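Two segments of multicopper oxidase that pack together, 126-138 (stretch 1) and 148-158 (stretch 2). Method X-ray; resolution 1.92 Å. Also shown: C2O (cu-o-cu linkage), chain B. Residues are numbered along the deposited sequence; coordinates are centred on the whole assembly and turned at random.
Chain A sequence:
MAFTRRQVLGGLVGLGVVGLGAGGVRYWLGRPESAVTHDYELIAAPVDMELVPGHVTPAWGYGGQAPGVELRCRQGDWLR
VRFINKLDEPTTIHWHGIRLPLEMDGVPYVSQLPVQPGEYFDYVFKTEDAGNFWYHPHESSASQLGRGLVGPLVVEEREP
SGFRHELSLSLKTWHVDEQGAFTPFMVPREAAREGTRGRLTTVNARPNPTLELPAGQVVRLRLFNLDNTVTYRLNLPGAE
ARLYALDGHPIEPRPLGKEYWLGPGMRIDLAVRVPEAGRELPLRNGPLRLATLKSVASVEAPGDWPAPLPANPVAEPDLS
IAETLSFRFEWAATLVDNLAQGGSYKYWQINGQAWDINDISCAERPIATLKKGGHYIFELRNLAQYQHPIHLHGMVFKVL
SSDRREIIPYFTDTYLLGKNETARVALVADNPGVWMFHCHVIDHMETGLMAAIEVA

Stretch 1, residues 126-138: KTEDAGNFWYHPH
Stretch 2, residues 148-158: GLVGPLVVEER

Strands 131-136 and 151-156 pair antiparallel, their axes 4.2 Å apart at closest approach and their N-to-C directions 144° apart, and bury 817 Å² between the stretches. Stretch 2 enters from a helix at Gly-148, whose positive phi (130/-8) closes a Schellman motif. Leu-149 (-83/79; chi1 m, chi2 t) points toward stretch 1 and sets its CB 3.7 Å from Pro-137 CD; Leu-149 O, 3.0 Å from the same Pro-137 CD, has no hydrogen-bonding partner. Val-150 extends (-152/143; chi1 m), and its CG1 meets Trp-134 CZ3 at the indole edge, 3.7 Å away.

The ladder begins at Gly-151 (-151/159), where Gly-151 N donates to Tyr-135 O (3.0 Å) and Tyr-135 N to Gly-151 O (3.1 Å). Tyr-135 (chi1 65°, chi2 95°) folds its ring over this glycine, with Gly-151 CA 3.8 Å from the ring centroid in a CH-pi contact; a CB here would lie 2.3 Å from Tyr-135 CZ, a clash. Pro-152 (-84/141) faces Trp-134 in a non-hydrogen-bonded pair, so its lack of an amide hydrogen costs the ladder nothing.

At Leu-153 (-120/116; chi1 t, chi2 p), Phe-133 N donates to Leu-153 O (2.7 Å) and Leu-153 N to Phe-133 O (3.0 Å), while Phe-133 CB and Leu-153 CB approach to 4.2 Å. Val-154 (-101/124; chi1 t) pairs with Asn-132 on the opposite face, without mutual backbone bonds. Val-155 (-101/105; chi1 t) returns to the face of Phe-133, its CG2 3.9 Å from Phe-133 CD2. Its backbone closes the ladder: Gly-131 N to Val-155 O, 2.7 Å, and Val-155 N to Gly-131 O, 2.8 Å. Glu-156 turns away, and Glu-157 CA packs 3.6 Å from Ala-130 CB.

Beyond the pairing, His-136 NE2 binds C2O CU2 at 2.0 Å and His-138 NE2 binds C2O CU3 at 2.2 Å.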

ATOM      1  N   LYS A 126     -15.025   9.232  -5.977  1.00 37.82           N
ATOM      2  CA  LYS A 126     -14.442  10.462  -5.477  1.00 41.95           C
ATOM      3  C   LYS A 126     -13.335  10.017  -4.522  1.00 39.01           C
ATOM      4  O   LYS A 126     -13.489   9.047  -3.758  1.00 46.97           O
ATOM      5  CB  LYS A 126     -15.495  11.330  -4.718  1.00 45.84           C
ATOM      6  CG  LYS A 126     -16.716  11.790  -5.495  1.00 58.25           C
ATOM      7  CD  LYS A 126     -17.671  12.626  -4.615  1.00 69.88           C
ATOM      8  CE  LYS A 126     -17.187  14.057  -4.440  1.00 67.37           C
ATOM      9  NZ  LYS A 126     -17.072  14.759  -5.754  1.00 87.29           N
ATOM     10  N   THR A 127     -12.220  10.750  -4.603  1.00 41.02           N
ATOM     11  CA  THR A 127     -11.100  10.668  -3.717  1.00 33.95           C
ATOM     12  C   THR A 127     -11.158  11.807  -2.716  1.00 38.77           C
ATOM     13  O   THR A 127     -10.745  12.921  -3.035  1.00 41.98           O
ATOM     14  CB  THR A 127      -9.826  10.736  -4.563  1.00 39.26           C
ATOM     15  OG1 THR A 127      -9.818  11.956  -5.323  1.00 39.95           O
ATOM     16  CG2 THR A 127      -9.757   9.584  -5.555  1.00 43.75           C
ATOM     17  N   GLU A 128     -11.754  11.575  -1.553  1.00 38.39           N
ATOM     18  CA  GLU A 128     -11.877  12.527  -0.496  1.00 38.95           C
ATOM     19  C   GLU A 128     -10.660  12.633   0.424  1.00 52.18           C
ATOM     20  O   GLU A 128     -10.674  13.546   1.283  1.00 45.22           O
ATOM     21  CB  GLU A 128     -13.105  12.219   0.399  1.00 46.85           C
ATOM     22  CG  GLU A 128     -14.444  12.133  -0.359  1.00 45.58           C
ATOM     23  CD  GLU A 128     -15.015  13.479  -0.822  1.00 53.52           C
ATOM     24  OE1 GLU A 128     -14.402  14.539  -0.599  1.00 65.79           O
ATOM     25  OE2 GLU A 128     -16.101  13.493  -1.409  1.00 70.32           O
ATOM     26  N   ASP A 129      -9.677  11.712   0.283  1.00 52.30           N
ATOM     27  CA  ASP A 129      -8.471  11.699   1.100  1.00 43.95           C
ATOM     28  C   ASP A 129      -7.321  11.936   0.225  1.00 41.73           C
ATOM     29  O   ASP A 129      -7.143  11.286  -0.833  1.00 38.07           O
ATOM     30  CB  ASP A 129      -8.251  10.384   1.786  1.00 45.99           C
ATOM     31  CG  ASP A 129      -9.398   9.996   2.705  1.00 43.42           C
ATOM     32  OD1 ASP A 129     -10.083  10.843   3.288  1.00 45.10           O
ATOM     33  OD2 ASP A 129      -9.670   8.822   2.805  1.00 55.54           O
ATOM     34  N   ALA A 130      -6.559  12.920   0.638  1.00 36.37           N
ATOM     35  CA  ALA A 130      -5.323  13.231  -0.035  1.00 34.92           C
ATOM     36  C   ALA A 130      -4.297  12.328   0.520  1.00 35.80           C
ATOM     37  O   ALA A 130      -4.408  11.844   1.652  1.00 41.00           O
ATOM     38  CB  ALA A 130      -4.915  14.658   0.219  1.00 38.05           C
ATOM     39  N   GLY A 131      -3.314  12.105  -0.307  1.00 34.37           N
ATOM     40  CA  GLY A 131      -2.175  11.352   0.009  1.00 36.72           C
ATOM     41  C   GLY A 131      -1.904  10.238  -0.939  1.00 37.21           C
ATOM     42  O   GLY A 131      -2.300  10.279  -2.104  1.00 32.65           O
ATOM     43  N   ASN A 132      -1.164   9.269  -0.428  1.00 39.05           N
ATOM     44  CA  ASN A 132      -0.511   8.201  -1.215  1.00 37.98           C
ATOM     45  C   ASN A 132      -1.298   6.967  -1.106  1.00 32.78           C
ATOM     46  O   ASN A 132      -1.485   6.494   0.029  1.00 35.27           O
ATOM     47  CB  ASN A 132       0.880   7.916  -0.593  1.00 40.10           C
ATOM     48  CG  ASN A 132       1.760   9.132  -0.680  1.00 45.50           C
ATOM     49  OD1 ASN A 132       1.847   9.770  -1.759  1.00 44.52           O
ATOM     50  ND2 ASN A 132       2.401   9.487   0.420  1.00 46.13           N
ATOM     51  N   PHE A 133      -1.728   6.433  -2.240  1.00 33.21           N
ATOM     52  CA  PHE A 133      -2.509   5.198  -2.196  1.00 38.28           C
ATOM     53  C   PHE A 133      -1.840   4.383  -3.245  1.00 36.16           C
ATOM     54  O   PHE A 133      -0.794   4.803  -3.845  1.00 34.79           O
ATOM     55  CB  PHE A 133      -4.022   5.494  -2.453  1.00 34.96           C
ATOM     56  CG  PHE A 133      -4.577   6.349  -1.431  1.00 32.91           C
ATOM     57  CD1 PHE A 133      -4.873   5.860  -0.223  1.00 29.36           C
ATOM     58  CD2 PHE A 133      -4.578   7.725  -1.620  1.00 36.92           C
ATOM     59  CE1 PHE A 133      -5.302   6.692   0.792  1.00 32.85           C
ATOM     60  CE2 PHE A 133      -4.944   8.575  -0.626  1.00 34.61           C
ATOM     61  CZ  PHE A 133      -5.347   8.053   0.591  1.00 35.42           C
ATOM     62  N   TRP A 134      -2.407   3.229  -3.487  1.00 35.23           N
ATOM     63  CA  TRP A 134      -1.936   2.445  -4.670  1.00 38.68           C
ATOM     64  C   TRP A 134      -3.035   1.557  -5.145  1.00 33.83           C
ATOM     65  O   TRP A 134      -4.107   1.440  -4.510  1.00 35.77           O
ATOM     66  CB  TRP A 134      -0.642   1.616  -4.371  1.00 36.86           C
ATOM     67  CG  TRP A 134      -0.709   0.614  -3.293  1.00 37.22           C
ATOM     68  CD1 TRP A 134      -1.051   0.802  -2.011  1.00 32.96           C
ATOM     69  CD2 TRP A 134      -0.420  -0.761  -3.445  1.00 30.65           C
ATOM     70  NE1 TRP A 134      -0.981  -0.377  -1.352  1.00 39.93           N
ATOM     71  CE2 TRP A 134      -0.553  -1.345  -2.219  1.00 33.92           C
ATOM     72  CE3 TRP A 134       0.004  -1.528  -4.511  1.00 35.71           C
ATOM     73  CZ2 TRP A 134      -0.369  -2.689  -2.028  1.00 34.57           C
ATOM     74  CZ3 TRP A 134       0.246  -2.845  -4.322  1.00 35.27           C
ATOM     75  CH2 TRP A 134       0.103  -3.417  -3.076  1.00 35.97           C
ATOM     76  N   TYR A 135      -2.746   0.878  -6.217  1.00 34.12           N
ATOM     77  CA  TYR A 135      -3.717   0.021  -6.858  1.00 40.97           C
ATOM     78  C   TYR A 135      -3.065  -1.258  -7.353  1.00 36.37           C
ATOM     79  O   TYR A 135      -1.913  -1.277  -7.826  1.00 39.92           O
ATOM     80  CB  TYR A 135      -4.366   0.814  -8.017  1.00 37.24           C
ATOM     81  CG  TYR A 135      -3.442   1.197  -9.149  1.00 36.23           C
ATOM     82  CD1 TYR A 135      -3.364   0.398 -10.260  1.00 40.56           C
ATOM     83  CD2 TYR A 135      -2.718   2.381  -9.144  1.00 29.47           C
ATOM     84  CE1 TYR A 135      -2.553   0.696 -11.330  1.00 31.02           C
ATOM     85  CE2 TYR A 135      -1.912   2.710 -10.245  1.00 37.28           C
ATOM     86  CZ  TYR A 135      -1.852   1.824 -11.332  1.00 39.23           C
ATOM     87  OH  TYR A 135      -1.078   2.019 -12.425  1.00 42.92           O
ATOM     88  N   HIS A 136      -3.859  -2.296  -7.338  1.00 38.00           N
ATOM     89  CA  HIS A 136      -3.367  -3.596  -7.725  1.00 43.12           C
ATOM     90  C   HIS A 136      -4.542  -4.523  -7.849  1.00 37.36           C
ATOM     91  O   HIS A 136      -5.611  -4.172  -7.456  1.00 31.60           O
ATOM     92  CB  HIS A 136      -2.408  -4.130  -6.642  1.00 39.79           C
ATOM     93  CG  HIS A 136      -3.038  -4.249  -5.304  1.00 39.01           C
ATOM     94  ND1 HIS A 136      -3.881  -5.280  -4.949  1.00 38.23           N
ATOM     95  CD2 HIS A 136      -2.955  -3.440  -4.228  1.00 40.08           C
ATOM     96  CE1 HIS A 136      -4.284  -5.105  -3.697  1.00 38.27           C
ATOM     97  NE2 HIS A 136      -3.712  -3.999  -3.230  1.00 37.64           N
ATOM     98  N   PRO A 137      -4.336  -5.701  -8.430  1.00 37.06           N
ATOM     99  CA  PRO A 137      -5.455  -6.632  -8.570  1.00 37.77           C
ATOM    100  C   PRO A 137      -5.810  -7.195  -7.301  1.00 35.98           C
ATOM    101  O   PRO A 137      -5.034  -7.106  -6.351  1.00 37.20           O
ATOM    102  CB  PRO A 137      -4.901  -7.740  -9.478  1.00 36.75           C
ATOM    103  CG  PRO A 137      -3.859  -7.037 -10.249  1.00 40.77           C
ATOM    104  CD  PRO A 137      -3.233  -6.079  -9.314  1.00 42.45           C
ATOM    105  N   HIS A 138      -7.003  -7.761  -7.279  1.00 37.86           N
ATOM    106  CA  HIS A 138      -7.430  -8.572  -6.169  1.00 38.94           C
ATOM    107  C   HIS A 138      -7.908  -9.954  -6.629  1.00 43.49           C
ATOM    108  O   HIS A 138      -8.813 -10.507  -6.068  1.00 47.36           O
ATOM    109  CB  HIS A 138      -8.511  -7.853  -5.441  1.00 43.06           C
ATOM    110  CG  HIS A 138      -8.331  -7.926  -3.995  1.00 42.11           C
ATOM    111  ND1 HIS A 138      -8.657  -9.057  -3.290  1.00 56.93           N
ATOM    112  CD2 HIS A 138      -7.730  -7.084  -3.136  1.00 40.89           C
ATOM    113  CE1 HIS A 138      -8.338  -8.881  -2.025  1.00 53.33           C
ATOM    114  NE2 HIS A 138      -7.799  -7.688  -1.910  1.00 55.20           N
ATOM    115  N   GLY A 148       4.095  -7.740 -11.647  1.00 39.43           N
ATOM    116  CA  GLY A 148       4.233  -6.354 -12.003  1.00 39.45           C
ATOM    117  C   GLY A 148       2.989  -5.543 -11.857  1.00 38.40           C
ATOM    118  O   GLY A 148       3.090  -4.373 -12.021  1.00 37.93           O
ATOM    119  N   LEU A 149       1.840  -6.139 -11.580  1.00 38.00           N
ATOM    120  CA  LEU A 149       0.581  -5.384 -11.576  1.00 40.28           C
ATOM    121  C   LEU A 149       0.402  -4.693 -10.284  1.00 36.69           C
ATOM    122  O   LEU A 149      -0.389  -5.128  -9.475  1.00 37.83           O
ATOM    123  CB  LEU A 149      -0.646  -6.260 -11.928  1.00 38.94           C
ATOM    124  CG  LEU A 149      -0.576  -6.705 -13.385  1.00 35.41           C
ATOM    125  CD1 LEU A 149      -1.401  -7.965 -13.542  1.00 51.40           C
ATOM    126  CD2 LEU A 149      -0.925  -5.678 -14.456  1.00 40.55           C
ATOM    127  N   VAL A 150       1.120  -3.554 -10.160  1.00 37.11           N
ATOM    128  CA  VAL A 150       1.059  -2.669  -9.041  1.00 32.71           C
ATOM    129  C   VAL A 150       1.395  -1.269  -9.492  1.00 35.31           C
ATOM    130  O   VAL A 150       2.287  -1.076 -10.374  1.00 35.68           O
ATOM    131  CB  VAL A 150       2.019  -3.018  -7.922  1.00 34.56           C
ATOM    132  CG1 VAL A 150       1.733  -4.339  -7.324  1.00 35.18           C
ATOM    133  CG2 VAL A 150       3.429  -2.908  -8.324  1.00 35.89           C
ATOM    134  N   GLY A 151       0.717  -0.302  -8.914  1.00 33.52           N
ATOM    135  CA  GLY A 151       1.042   1.097  -9.279  1.00 37.13           C
ATOM    136  C   GLY A 151       0.769   2.082  -8.165  1.00 33.70           C
ATOM    137  O   GLY A 151      -0.041   1.802  -7.289  1.00 35.86           O
ATOM    138  N   PRO A 152       1.391   3.260  -8.203  1.00 32.75           N
ATOM    139  CA  PRO A 152       1.078   4.333  -7.259  1.00 39.42           C
ATOM    140  C   PRO A 152      -0.140   5.179  -7.693  1.00 41.71           C
ATOM    141  O   PRO A 152      -0.285   5.442  -8.919  1.00 37.96           O
ATOM    142  CB  PRO A 152       2.371   5.209  -7.271  1.00 36.51           C
ATOM    143  CG  PRO A 152       3.081   4.885  -8.504  1.00 40.11           C
ATOM    144  CD  PRO A 152       2.343   3.718  -9.194  1.00 43.05           C
ATOM    145  N   LEU A 153      -0.980   5.558  -6.711  1.00 38.57           N
ATOM    146  CA  LEU A 153      -2.070   6.582  -6.840  1.00 38.55           C
ATOM    147  C   LEU A 153      -1.868   7.728  -5.873  1.00 35.52           C
ATOM    148  O   LEU A 153      -1.827   7.521  -4.663  1.00 37.59           O
ATOM    149  CB  LEU A 153      -3.417   5.976  -6.549  1.00 39.98           C
ATOM    150  CG  LEU A 153      -4.656   6.839  -6.491  1.00 44.10           C
ATOM    151  CD1 LEU A 153      -4.769   7.644  -7.749  1.00 50.36           C
ATOM    152  CD2 LEU A 153      -5.886   5.994  -6.250  1.00 45.34           C
ATOM    153  N   VAL A 154      -1.642   8.931  -6.393  1.00 37.90           N
ATOM    154  CA  VAL A 154      -1.537  10.157  -5.566  1.00 34.65           C
ATOM    155  C   VAL A 154      -2.839  10.936  -5.627  1.00 35.76           C
ATOM    156  O   VAL A 154      -3.295  11.254  -6.725  1.00 33.31           O
ATOM    157  CB  VAL A 154      -0.382  11.069  -6.044  1.00 38.73           C
ATOM    158  CG1 VAL A 154      -0.274  12.301  -5.198  1.00 33.40           C
ATOM    159  CG2 VAL A 154       0.956  10.338  -5.960  1.00 38.58           C
ATOM    160  N   VAL A 155      -3.445  11.209  -4.470  1.00 33.52           N
ATOM    161  CA  VAL A 155      -4.509  12.136  -4.351  1.00 33.16           C
ATOM    162  C   VAL A 155      -3.919  13.427  -3.784  1.00 38.66           C
ATOM    163  O   VAL A 155      -3.506  13.460  -2.634  1.00 31.23           O
ATOM    164  CB  VAL A 155      -5.668  11.557  -3.515  1.00 35.13           C
ATOM    165  CG1 VAL A 155      -6.844  12.571  -3.437  1.00 39.47           C
ATOM    166  CG2 VAL A 155      -6.167  10.237  -4.169  1.00 36.30           C
ATOM    167  N   GLU A 156      -3.766  14.449  -4.659  1.00 38.71           N
ATOM    168  CA  GLU A 156      -3.270  15.714  -4.283  1.00 33.83           C
ATOM    169  C   GLU A 156      -4.166  16.370  -3.191  1.00 37.39           C
ATOM    170  O   GLU A 156      -5.408  16.203  -3.152  1.00 39.72           O
ATOM    171  CB  GLU A 156      -3.101  16.594  -5.526  1.00 40.67           C
ATOM    172  CG  GLU A 156      -1.954  16.080  -6.424  1.00 49.91           C
ATOM    173  CD  GLU A 156      -1.771  16.814  -7.749  1.00 53.62           C
ATOM    174  OE1 GLU A 156      -2.336  17.917  -7.811  1.00 57.02           O
ATOM    175  OE2 GLU A 156      -1.078  16.309  -8.696  1.00 55.03           O
ATOM    176  N   GLU A 157      -3.539  17.064  -2.253  1.00 35.96           N
ATOM    177  CA  GLU A 157      -4.333  17.856  -1.228  1.00 38.01           C
ATOM    178  C   GLU A 157      -5.230  18.928  -1.952  1.00 35.84           C
ATOM    179  O   GLU A 157      -4.883  19.440  -3.020  1.00 42.90           O
ATOM    180  CB  GLU A 157      -3.443  18.597  -0.233  1.00 33.81           C
ATOM    181  CG  GLU A 157      -2.611  17.721   0.725  1.00 49.55           C
ATOM    182  CD  GLU A 157      -1.475  16.945  -0.019  1.00 49.24           C
ATOM    183  OE1 GLU A 157      -0.797  17.467  -0.998  1.00 48.29           O
ATOM    184  OE2 GLU A 157      -1.260  15.785   0.381  1.00 44.51           O
ATOM    185  N   ARG A 158      -6.359  19.247  -1.375  1.00 36.85           N
ATOM    186  CA  ARG A 158      -7.254  20.221  -2.012  1.00 41.92           C
ATOM    187  C   ARG A 158      -6.572  21.578  -2.055  1.00 39.75           C
ATOM    188  O   ARG A 158      -6.591  22.250  -3.093  1.00 44.07           O
ATOM    189  CB  ARG A 158      -8.604  20.309  -1.323  1.00 47.25           C
ATOM    190  CG  ARG A 158      -9.599  21.177  -2.155  1.00 58.21           C
ATOM    191  CD  ARG A 158     -11.060  20.962  -1.829  1.00 62.76           C
ATOM    192  NE  ARG A 158     -11.026  20.603  -0.425  1.00 61.15           N
ATOM    193  CZ  ARG A 158     -11.369  19.443   0.112  1.00 58.19           C
ATOM    194  NH1 ARG A 158     -11.940  18.495  -0.589  1.00 51.83           N
ATOM    195  NH2 ARG A 158     -11.198  19.280   1.445  1.00 57.38           N
TER
HETATM  196 CU2  C2O B 501      -3.711  -3.575  -1.268  1.00 46.92          CU
HETATM  197 CU3  C2O B 501      -7.150  -6.441  -0.213  1.00 49.24          CU
HETATM  198  O1  C2O B 501      -5.382  -5.014  -0.588  1.00 42.25           O